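Local coordinates for protein brefeldin A esterase (Bacillus subtilis, PDB 1JKM) that probably hydrolyses the ester bond of brefeldin A as a serine hydrolase of the alpha/beta hydrolase fold, related to mammalian hormone-sensitive lipase, at residues D78-T86 with T96-G104; I87-L97 with E166-W174. One frame throughout, in Å; residues are numbered along the deposited sequence.

Contacts 1 and 2 belong to one beta hairpin, strands 80-88 and 94-102, at the border of the main sheet of the alpha/beta hydrolase fold. Contact 1 is the backbone ladder between the two strands. Contact 2 takes the turn end of the same hairpin and packs it on helix 163-177. Their centres lie about 18 Å apart. T96 and L97 lie in both, but only L97 works in both: its backbone bonds E85 in contact 1 and its side chain touches the helix in contact 2. The two also meet directly, E85 CG lying 4.0 Å from W174 CH2 and T86 CG2 3.5 Å from E94 CG.

Contact 1. Residues D78-T86 with T96-G104; sequences DDVETSTET and TLHVFRPAG
D78-T86 and T96-G104 pair as the antiparallel arms of a beta hairpin at the border of the central sheet. The strand directions are 155° apart. E81, S83 and E85 form hydrogen-bonded pairs with R101, V99 and L97, each joined by two backbone bonds. The S83 pair is typical, with V99 N to S83 O at 2.8 Å. Beyond the strand ends, A103 N donates to D79 O at 2.9 Å. Water 1 bridges D79 OD2 and A103 O, although it has more acceptors within reach than protons to give.

One face carries T82, T84, F100 and H98. The methyl T82 CG2 comes obliquely to the F100 ring, 3.6 Å from CD2. It lies beside the backbone N of T82, while OG1 sits between N and the carbonyl carbon (chi1 49°). V80 CG1 reaches the edge of the same ring, near its plane. T84 and H98 lie side by side and point the same way.

The other face carries E81, S83, E85, L97, V99 and R101. S83 OG lies 3.4 Å from V99 CB. Water 2 hydrogen-bonds to this hydroxyl and donates to V99 O, which also accepts S83 N. E81 and R101 are cross-strand neighbours, yet their charged ends do not meet: E81 OE2 is 5.1 Å from R101 NE. The carboxylate and guanidinium planes are nearly perpendicular, and R101 NH2 instead bonds L182 O.

Strand 80-88 is outermost in the sheet of this chain. Strand 94-102 pairs on its other side with strand 143-147, V80 and F100 pack on helix 128-139, and L97 and E85 touch helix 163-177.

Contact 2. Residues I87-L97 with E166-W174; sequences ILGVDGNEITL and EDCLAAVLW
Strand 94-97 passes helix 166-174 at 9.9 Å between axes, with their directions 58° apart, while a type I turn from G89 to G92 brings the hairpin end close to E166 and D167. I87 and W174 meet most closely in the apolar part. The methyl I87 CG2 stands over one face of the indole, 3.3 Å from the centroid of the five-membered ring of W174 and nearly on the ring normal, a CH-pi contact. W174 CG is anti to its backbone N (chi1 -171°), which turns the indole toward the hairpin. The other branch of I87 runs to the helix backbone, with I87 CD1 3.7 Å from A171 CA. The two branches of L97 divide in a similar way. L97 CD1 approaches the six-membered ring of W174 obliquely, 3.6 Å from W174 CE3, and L97 CD2 rests on A171 CB.

Near the turn the contact becomes polar. N93 ND2 donates to D167 OD1 at 2.7 Å. OD1 is met on its syn side, but the donor stands 34° out of the carboxylate plane. The other end of the amide is used too: N93 OD1 accepts D91 N, so bonds at both ends hold the amide. Water 3 accepts from V90 N and donates to D167 OD1, a second link from turn to helix. I95 CD1 packs beside this carboxylate, 3.5 Å from D167 OD1, and also touches A170 CB.

R150 forms salt bridges with both D167 OD2 and D91 OD2, which probably eases the charge of the two acids. A171 and L97 also meet strand 143-147, and W174 stacks on H178. On its other side, helix 163-177 packs through C168 and V172 against helix 194-208.

Contact 1. Residues D78-T86 with T96-G104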
loop_
_atom_site.group_PDB
_atom_site.type_symbol
_atom_site.label_atom_id
_atom_site.label_comp_id
_atom_site.label_asym_id
_atom_site.label_seq_id
_atom_site.Cartn_x
_atom_site.Cartn_y
_atom_site.Cartn_z
ATOM N N ASP B 78 3.771 14.911 -19.762
ATOM C CA ASP B 78 2.728 15.052 -20.773
ATOM C C ASP B 78 3.219 15.668 -22.071
ATOM O O ASP B 78 2.412 15.934 -22.978
ATOM C CB ASP B 78 1.533 15.850 -20.237
ATOM C CG ASP B 78 0.715 15.034 -19.244
ATOM O OD1 ASP B 78 0.393 13.866 -19.544
ATOM O OD2 ASP B 78 0.414 15.558 -18.150
ATOM N N ASP B 79 4.524 15.738 -22.284
ATOM C CA ASP B 79 5.044 16.454 -23.448
ATOM C C ASP B 79 5.274 15.450 -24.583
ATOM O O ASP B 79 6.386 15.087 -24.957
ATOM C CB ASP B 79 6.258 17.302 -23.160
ATOM C CG ASP B 79 7.337 16.729 -22.283
ATOM O OD1 ASP B 79 7.065 16.044 -21.272
ATOM O OD2 ASP B 79 8.520 16.991 -22.623
ATOM N N VAL B 80 4.157 14.913 -25.058
ATOM C CA VAL B 80 4.121 13.726 -25.898
ATOM C C VAL B 80 3.252 14.107 -27.089
ATOM O O VAL B 80 2.238 14.784 -26.871
ATOM C CB VAL B 80 3.538 12.519 -25.142
ATOM C CG1 VAL B 80 3.048 11.402 -26.044
ATOM C CG2 VAL B 80 4.624 11.979 -24.201
ATOM N N GLU B 81 3.713 13.818 -28.295
ATOM C CA GLU B 81 2.770 13.909 -29.410
ATOM C C GLU B 81 2.348 12.541 -29.920
ATOM O O GLU B 81 2.974 11.490 -29.755
ATOM C CB GLU B 81 3.284 14.791 -30.521
ATOM C CG GLU B 81 4.772 14.962 -30.718
ATOM C CD GLU B 81 4.988 15.639 -32.072
ATOM O OE1 GLU B 81 4.866 16.885 -32.097
ATOM O OE2 GLU B 81 5.245 14.912 -33.059
ATOM N N THR B 82 1.165 12.578 -30.515
ATOM C CA THR B 82 0.375 11.416 -30.879
ATOM C C THR B 82 0.000 11.540 -32.351
ATOM O O THR B 82 -0.143 12.632 -32.905
ATOM C CB THR B 82 -0.909 11.401 -30.037
ATOM O OG1 THR B 82 -1.432 12.742 -30.183
ATOM C CG2 THR B 82 -0.647 11.156 -28.549
ATOM N N SER B 83 -0.065 10.418 -33.035
ATOM C CA SER B 83 -0.530 10.403 -34.422
ATOM C C SER B 83 -1.164 9.042 -34.597
ATOM O O SER B 83 -1.010 8.222 -33.670
ATOM C CB SER B 83 0.649 10.604 -35.357
ATOM O OG SER B 83 1.617 9.603 -35.074
ATOM N N THR B 84 -1.920 8.859 -35.684
ATOM C CA THR B 84 -2.531 7.549 -35.893
ATOM C C THR B 84 -2.189 7.056 -37.295
ATOM O O THR B 84 -1.839 7.849 -38.175
ATOM C CB THR B 84 -4.052 7.533 -35.719
ATOM O OG1 THR B 84 -4.645 8.330 -36.752
ATOM C CG2 THR B 84 -4.521 8.121 -34.400
ATOM N N GLU B 85 -2.175 5.741 -37.469
ATOM C CA GLU B 85 -1.904 5.125 -38.757
ATOM C C GLU B 85 -2.960 4.029 -38.929
ATOM O O GLU B 85 -3.475 3.532 -37.926
ATOM C CB GLU B 85 -0.531 4.501 -38.868
ATOM C CG GLU B 85 0.655 5.418 -38.726
ATOM C CD GLU B 85 1.122 6.123 -39.980
ATOM O OE1 GLU B 85 0.554 5.913 -41.073
ATOM O OE2 GLU B 85 2.096 6.909 -39.862
ATOM N N THR B 86 -3.326 3.722 -40.170
ATOM C CA THR B 86 -4.190 2.565 -40.390
ATOM C C THR B 86 -3.466 1.579 -41.291
ATOM O O THR B 86 -2.771 2.018 -42.214
ATOM C CB THR B 86 -5.504 3.042 -41.032
ATOM O OG1 THR B 86 -6.134 4.021 -40.185
ATOM C CG2 THR B 86 -6.436 1.877 -41.280
ATOM N N THR B 96 -6.275 0.138 -36.527
ATOM C CA THR B 96 -5.696 1.436 -36.139
ATOM C C THR B 96 -4.446 1.239 -35.291
ATOM O O THR B 96 -4.451 0.443 -34.369
ATOM C CB THR B 96 -6.705 2.282 -35.339
ATOM O OG1 THR B 96 -7.924 2.281 -36.091
ATOM C CG2 THR B 96 -6.195 3.691 -35.126
ATOM N N LEU B 97 -3.394 1.976 -35.606
ATOM C CA LEU B 97 -2.229 2.091 -34.739
ATOM C C LEU B 97 -2.208 3.491 -34.136
ATOM O O LEU B 97 -2.334 4.474 -34.871
ATOM C CB LEU B 97 -0.934 1.840 -35.498
ATOM C CG LEU B 97 -0.776 0.526 -36.263
ATOM C CD1 LEU B 97 0.605 0.487 -36.911
ATOM C CD2 LEU B 97 -0.977 -0.701 -35.397
ATOM N N HIS B 98 -2.036 3.550 -32.818
ATOM C CA HIS B 98 -1.919 4.838 -32.132
ATOM C C HIS B 98 -0.480 5.086 -31.696
ATOM O O HIS B 98 0.057 4.255 -30.946
ATOM C CB HIS B 98 -2.798 4.818 -30.887
ATOM C CG HIS B 98 -4.271 4.716 -31.101
ATOM N ND1 HIS B 98 -4.950 3.521 -31.092
ATOM C CD2 HIS B 98 -5.206 5.681 -31.305
ATOM C CE1 HIS B 98 -6.236 3.732 -31.294
ATOM N NE2 HIS B 98 -6.418 5.040 -31.424
ATOM N N VAL B 99 0.170 6.078 -32.240
ATOM C CA VAL B 99 1.585 6.363 -32.115
ATOM C C VAL B 99 1.862 7.543 -31.188
ATOM O O VAL B 99 1.342 8.652 -31.303
ATOM C CB VAL B 99 2.226 6.682 -33.484
ATOM C CG1 VAL B 99 3.718 6.970 -33.364
ATOM C CG2 VAL B 99 2.005 5.540 -34.467
ATOM N N PHE B 100 2.716 7.330 -30.191
ATOM C CA PHE B 100 3.083 8.291 -29.174
ATOM C C PHE B 100 4.587 8.528 -29.206
ATOM O O PHE B 100 5.357 7.550 -29.260
ATOM C CB PHE B 100 2.766 7.680 -27.790
ATOM C CG PHE B 100 1.330 7.314 -27.571
ATOM C CD1 PHE B 100 0.802 6.122 -28.052
ATOM C CD2 PHE B 100 0.502 8.168 -26.852
ATOM C CE1 PHE B 100 -0.516 5.781 -27.852
ATOM C CE2 PHE B 100 -0.826 7.829 -26.641
ATOM C CZ PHE B 100 -1.336 6.651 -27.133
ATOM N N ARG B 101 5.036 9.771 -29.247
ATOM C CA ARG B 101 6.485 10.009 -29.116
ATOM C C ARG B 101 6.748 11.293 -28.355
ATOM O O ARG B 101 5.864 12.156 -28.272
ATOM C CB ARG B 101 7.091 10.027 -30.524
ATOM C CG ARG B 101 6.396 11.039 -31.413
ATOM C CD ARG B 101 7.237 11.361 -32.649
ATOM N NE ARG B 101 7.252 10.221 -33.550
ATOM C CZ ARG B 101 8.347 9.530 -33.867
ATOM N NH1 ARG B 101 9.535 9.854 -33.382
ATOM N NH2 ARG B 101 8.182 8.517 -34.701
ATOM N N PRO B 102 7.900 11.419 -27.712
ATOM C CA PRO B 102 8.288 12.627 -27.005
ATOM C C PRO B 102 8.342 13.862 -27.901
ATOM O O PRO B 102 8.952 13.802 -28.961
ATOM C CB PRO B 102 9.664 12.332 -26.442
ATOM C CG PRO B 102 10.138 11.080 -27.050
ATOM C CD PRO B 102 9.054 10.511 -27.914
ATOM N N ALA B 103 7.631 14.925 -27.555
ATOM C CA ALA B 103 7.661 16.151 -28.355
ATOM C C ALA B 103 9.076 16.723 -28.415
ATOM O O ALA B 103 9.715 16.935 -27.387
ATOM C CB ALA B 103 6.726 17.207 -27.796
ATOM N N GLY B 104 9.582 16.919 -29.626
ATOM C CA GLY B 104 10.699 17.829 -29.855
ATOM C C GLY B 104 12.016 17.102 -29.594
ATOM O O GLY B 104 12.980 17.661 -29.071
HETATM O O HOH W 1 9.530 15.501 -24.603
HETATM O O HOH W 2 3.108 10.701 -32.693
#

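Contact 2. Residues I87-L97 with E166-W174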
loop_
_atom_site.group_PDB
_atom_site.type_symbol
_atom_site.label_atom_id
_atom_site.label_comp_id
_atom_site.label_asym_id
_atom_site.label_seq_id
_atom_site.Cartn_x
_atom_site.Cartn_y
_atom_site.Cartn_z
ATOM N N ILE B 87 -3.409 0.308 -40.941
ATOM C CA ILE B 87 -2.952 -0.741 -41.833
ATOM C C ILE B 87 -4.064 -1.762 -42.030
ATOM O O ILE B 87 -5.071 -1.724 -41.308
ATOM C CB ILE B 87 -1.708 -1.456 -41.238
ATOM C CG1 ILE B 87 -2.080 -2.231 -39.988
ATOM C CG2 ILE B 87 -0.601 -0.441 -40.969
ATOM C CD1 ILE B 87 -0.979 -3.000 -39.294
ATOM N N LEU B 88 -3.896 -2.697 -42.955
ATOM C CA LEU B 88 -4.873 -3.774 -43.096
ATOM C C LEU B 88 -4.342 -5.102 -42.565
ATOM O O LEU B 88 -3.183 -5.437 -42.791
ATOM C CB LEU B 88 -5.276 -3.967 -44.563
ATOM C CG LEU B 88 -6.144 -2.858 -45.169
ATOM C CD1 LEU B 88 -5.431 -2.212 -46.342
ATOM C CD2 LEU B 88 -7.488 -3.433 -45.583
ATOM N N GLY B 89 -5.228 -5.893 -41.968
ATOM C CA GLY B 89 -4.830 -7.186 -41.438
ATOM C C GLY B 89 -5.308 -8.290 -42.376
ATOM O O GLY B 89 -5.757 -8.080 -43.506
ATOM N N VAL B 90 -5.315 -9.508 -41.864
ATOM C CA VAL B 90 -5.383 -10.713 -42.698
ATOM C C VAL B 90 -6.744 -10.910 -43.332
ATOM O O VAL B 90 -6.882 -11.566 -44.383
ATOM C CB VAL B 90 -4.897 -11.872 -41.810
ATOM C CG1 VAL B 90 -5.360 -13.246 -42.227
ATOM C CG2 VAL B 90 -3.362 -11.816 -41.807
ATOM N N ASP B 91 -7.794 -10.349 -42.737
ATOM C CA ASP B 91 -9.154 -10.489 -43.224
ATOM C C ASP B 91 -9.605 -9.272 -44.021
ATOM O O ASP B 91 -10.779 -8.902 -44.000
ATOM C CB ASP B 91 -10.104 -10.747 -42.055
ATOM C CG ASP B 91 -9.878 -12.068 -41.359
ATOM O OD1 ASP B 91 -9.895 -13.116 -42.042
ATOM O OD2 ASP B 91 -9.679 -12.105 -40.118
ATOM N N GLY B 92 -8.694 -8.484 -44.567
ATOM C CA GLY B 92 -8.918 -7.141 -45.042
ATOM C C GLY B 92 -9.519 -6.179 -44.037
ATOM O O GLY B 92 -10.058 -5.145 -44.442
ATOM N N ASN B 93 -9.262 -6.355 -42.741
ATOM C CA ASN B 93 -9.760 -5.455 -41.707
ATOM C C ASN B 93 -8.846 -4.267 -41.479
ATOM O O ASN B 93 -7.618 -4.342 -41.601
ATOM C CB ASN B 93 -9.979 -6.277 -40.435
ATOM C CG ASN B 93 -8.763 -7.084 -40.004
ATOM O OD1 ASN B 93 -8.227 -7.868 -40.794
ATOM N ND2 ASN B 93 -8.346 -6.896 -38.750
ATOM N N GLU B 94 -9.415 -3.095 -41.191
ATOM C CA GLU B 94 -8.600 -1.925 -40.866
ATOM C C GLU B 94 -8.098 -2.015 -39.420
ATOM O O GLU B 94 -8.853 -2.374 -38.520
ATOM C CB GLU B 94 -9.356 -0.609 -41.070
ATOM C CG GLU B 94 -9.126 0.025 -42.435
ATOM C CD GLU B 94 -10.186 1.048 -42.805
ATOM O OE1 GLU B 94 -10.553 1.878 -41.943
ATOM O OE2 GLU B 94 -10.656 1.025 -43.965
ATOM N N ILE B 95 -6.789 -1.841 -39.271
ATOM C CA ILE B 95 -6.215 -1.894 -37.908
ATOM C C ILE B 95 -5.692 -0.514 -37.546
ATOM O O ILE B 95 -4.768 0.008 -38.182
ATOM C CB ILE B 95 -5.132 -2.972 -37.767
ATOM C CG1 ILE B 95 -5.645 -4.389 -38.049
ATOM C CG2 ILE B 95 -4.590 -2.942 -36.326
ATOM C CD1 ILE B 95 -4.553 -5.422 -38.177
ATOM N N THR B 96 -6.275 0.138 -36.527
ATOM C CA THR B 96 -5.696 1.436 -36.139
ATOM C C THR B 96 -4.446 1.239 -35.291
ATOM O O THR B 96 -4.451 0.443 -34.369
ATOM C CB THR B 96 -6.705 2.282 -35.339
ATOM O OG1 THR B 96 -7.924 2.281 -36.091
ATOM C CG2 THR B 96 -6.195 3.691 -35.126
ATOM N N LEU B 97 -3.394 1.976 -35.606
ATOM C CA LEU B 97 -2.229 2.091 -34.739
ATOM C C LEU B 97 -2.208 3.491 -34.136
ATOM O O LEU B 97 -2.334 4.474 -34.871
ATOM C CB LEU B 97 -0.934 1.840 -35.498
ATOM C CG LEU B 97 -0.776 0.526 -36.263
ATOM C CD1 LEU B 97 0.605 0.487 -36.911
ATOM C CD2 LEU B 97 -0.977 -0.701 -35.397
ATOM N N GLU B 166 -3.320 -12.628 -35.102
ATOM C CA GLU B 166 -2.992 -12.174 -36.457
ATOM C C GLU B 166 -2.919 -10.679 -36.577
ATOM O O GLU B 166 -2.077 -10.110 -37.298
ATOM C CB GLU B 166 -4.015 -12.782 -37.451
ATOM C CG GLU B 166 -3.902 -14.291 -37.458
ATOM C CD GLU B 166 -2.810 -14.853 -38.348
ATOM O OE1 GLU B 166 -2.016 -14.136 -38.983
ATOM O OE2 GLU B 166 -2.777 -16.112 -38.418
ATOM N N ASP B 167 -3.876 -9.964 -35.971
ATOM C CA ASP B 167 -3.836 -8.498 -36.020
ATOM C C ASP B 167 -2.548 -7.930 -35.390
ATOM O O ASP B 167 -1.961 -7.009 -35.963
ATOM C CB ASP B 167 -5.065 -7.918 -35.328
ATOM C CG ASP B 167 -6.413 -8.050 -35.985
ATOM O OD1 ASP B 167 -6.467 -8.179 -37.229
ATOM O OD2 ASP B 167 -7.464 -8.033 -35.286
ATOM N N CYS B 168 -2.163 -8.459 -34.216
ATOM C CA CYS B 168 -0.931 -8.009 -33.561
ATOM C C CYS B 168 0.310 -8.337 -34.394
ATOM O O CYS B 168 1.171 -7.487 -34.580
ATOM C CB CYS B 168 -0.813 -8.648 -32.165
ATOM S SG CYS B 168 -2.080 -8.132 -30.947
ATOM N N LEU B 169 0.425 -9.569 -34.915
ATOM C CA LEU B 169 1.472 -9.907 -35.874
ATOM C C LEU B 169 1.501 -8.980 -37.077
ATOM O O LEU B 169 2.572 -8.462 -37.405
ATOM C CB LEU B 169 1.342 -11.356 -36.346
ATOM C CG LEU B 169 2.456 -12.091 -37.086
ATOM C CD1 LEU B 169 2.408 -11.813 -38.578
ATOM C CD2 LEU B 169 3.842 -11.758 -36.553
ATOM N N ALA B 170 0.379 -8.747 -37.781
ATOM C CA ALA B 170 0.393 -7.717 -38.835
ATOM C C ALA B 170 1.043 -6.411 -38.408
ATOM O O ALA B 170 1.869 -5.807 -39.126
ATOM C CB ALA B 170 -1.032 -7.470 -39.329
ATOM N N ALA B 171 0.644 -5.866 -37.250
ATOM C CA ALA B 171 1.195 -4.592 -36.783
ATOM C C ALA B 171 2.687 -4.651 -36.485
ATOM O O ALA B 171 3.424 -3.735 -36.850
ATOM C CB ALA B 171 0.444 -4.210 -35.493
ATOM N N VAL B 172 3.157 -5.732 -35.852
ATOM C CA VAL B 172 4.597 -5.861 -35.577
ATOM C C VAL B 172 5.393 -5.877 -36.875
ATOM O O VAL B 172 6.353 -5.130 -37.006
ATOM C CB VAL B 172 4.910 -7.099 -34.706
ATOM C CG1 VAL B 172 6.375 -7.502 -34.718
ATOM C CG2 VAL B 172 4.499 -6.841 -33.253
ATOM N N LEU B 173 4.983 -6.679 -37.858
ATOM C CA LEU B 173 5.650 -6.676 -39.164
ATOM C C LEU B 173 5.611 -5.345 -39.882
ATOM O O LEU B 173 6.638 -4.846 -40.366
ATOM C CB LEU B 173 5.000 -7.740 -40.058
ATOM C CG LEU B 173 5.080 -9.182 -39.576
ATOM C CD1 LEU B 173 4.443 -10.107 -40.607
ATOM C CD2 LEU B 173 6.521 -9.599 -39.284
ATOM N N TRP B 174 4.472 -4.640 -39.833
ATOM C CA TRP B 174 4.436 -3.286 -40.362
ATOM C C TRP B 174 5.432 -2.337 -39.737
ATOM O O TRP B 174 6.099 -1.500 -40.360
ATOM C CB TRP B 174 3.003 -2.733 -40.218
ATOM C CG TRP B 174 2.829 -1.431 -40.935
ATOM C CD1 TRP B 174 2.433 -1.253 -42.236
ATOM C CD2 TRP B 174 3.040 -0.123 -40.391
ATOM N NE1 TRP B 174 2.388 0.095 -42.528
ATOM C CE2 TRP B 174 2.757 0.806 -41.407
ATOM C CE3 TRP B 174 3.444 0.352 -39.140
ATOM C CZ2 TRP B 174 2.869 2.181 -41.211
ATOM C CZ3 TRP B 174 3.553 1.715 -38.947
ATOM C CH2 TRP B 174 3.266 2.618 -39.979
HETATM O O HOH W 3 -4.629 -9.521 -39.089
#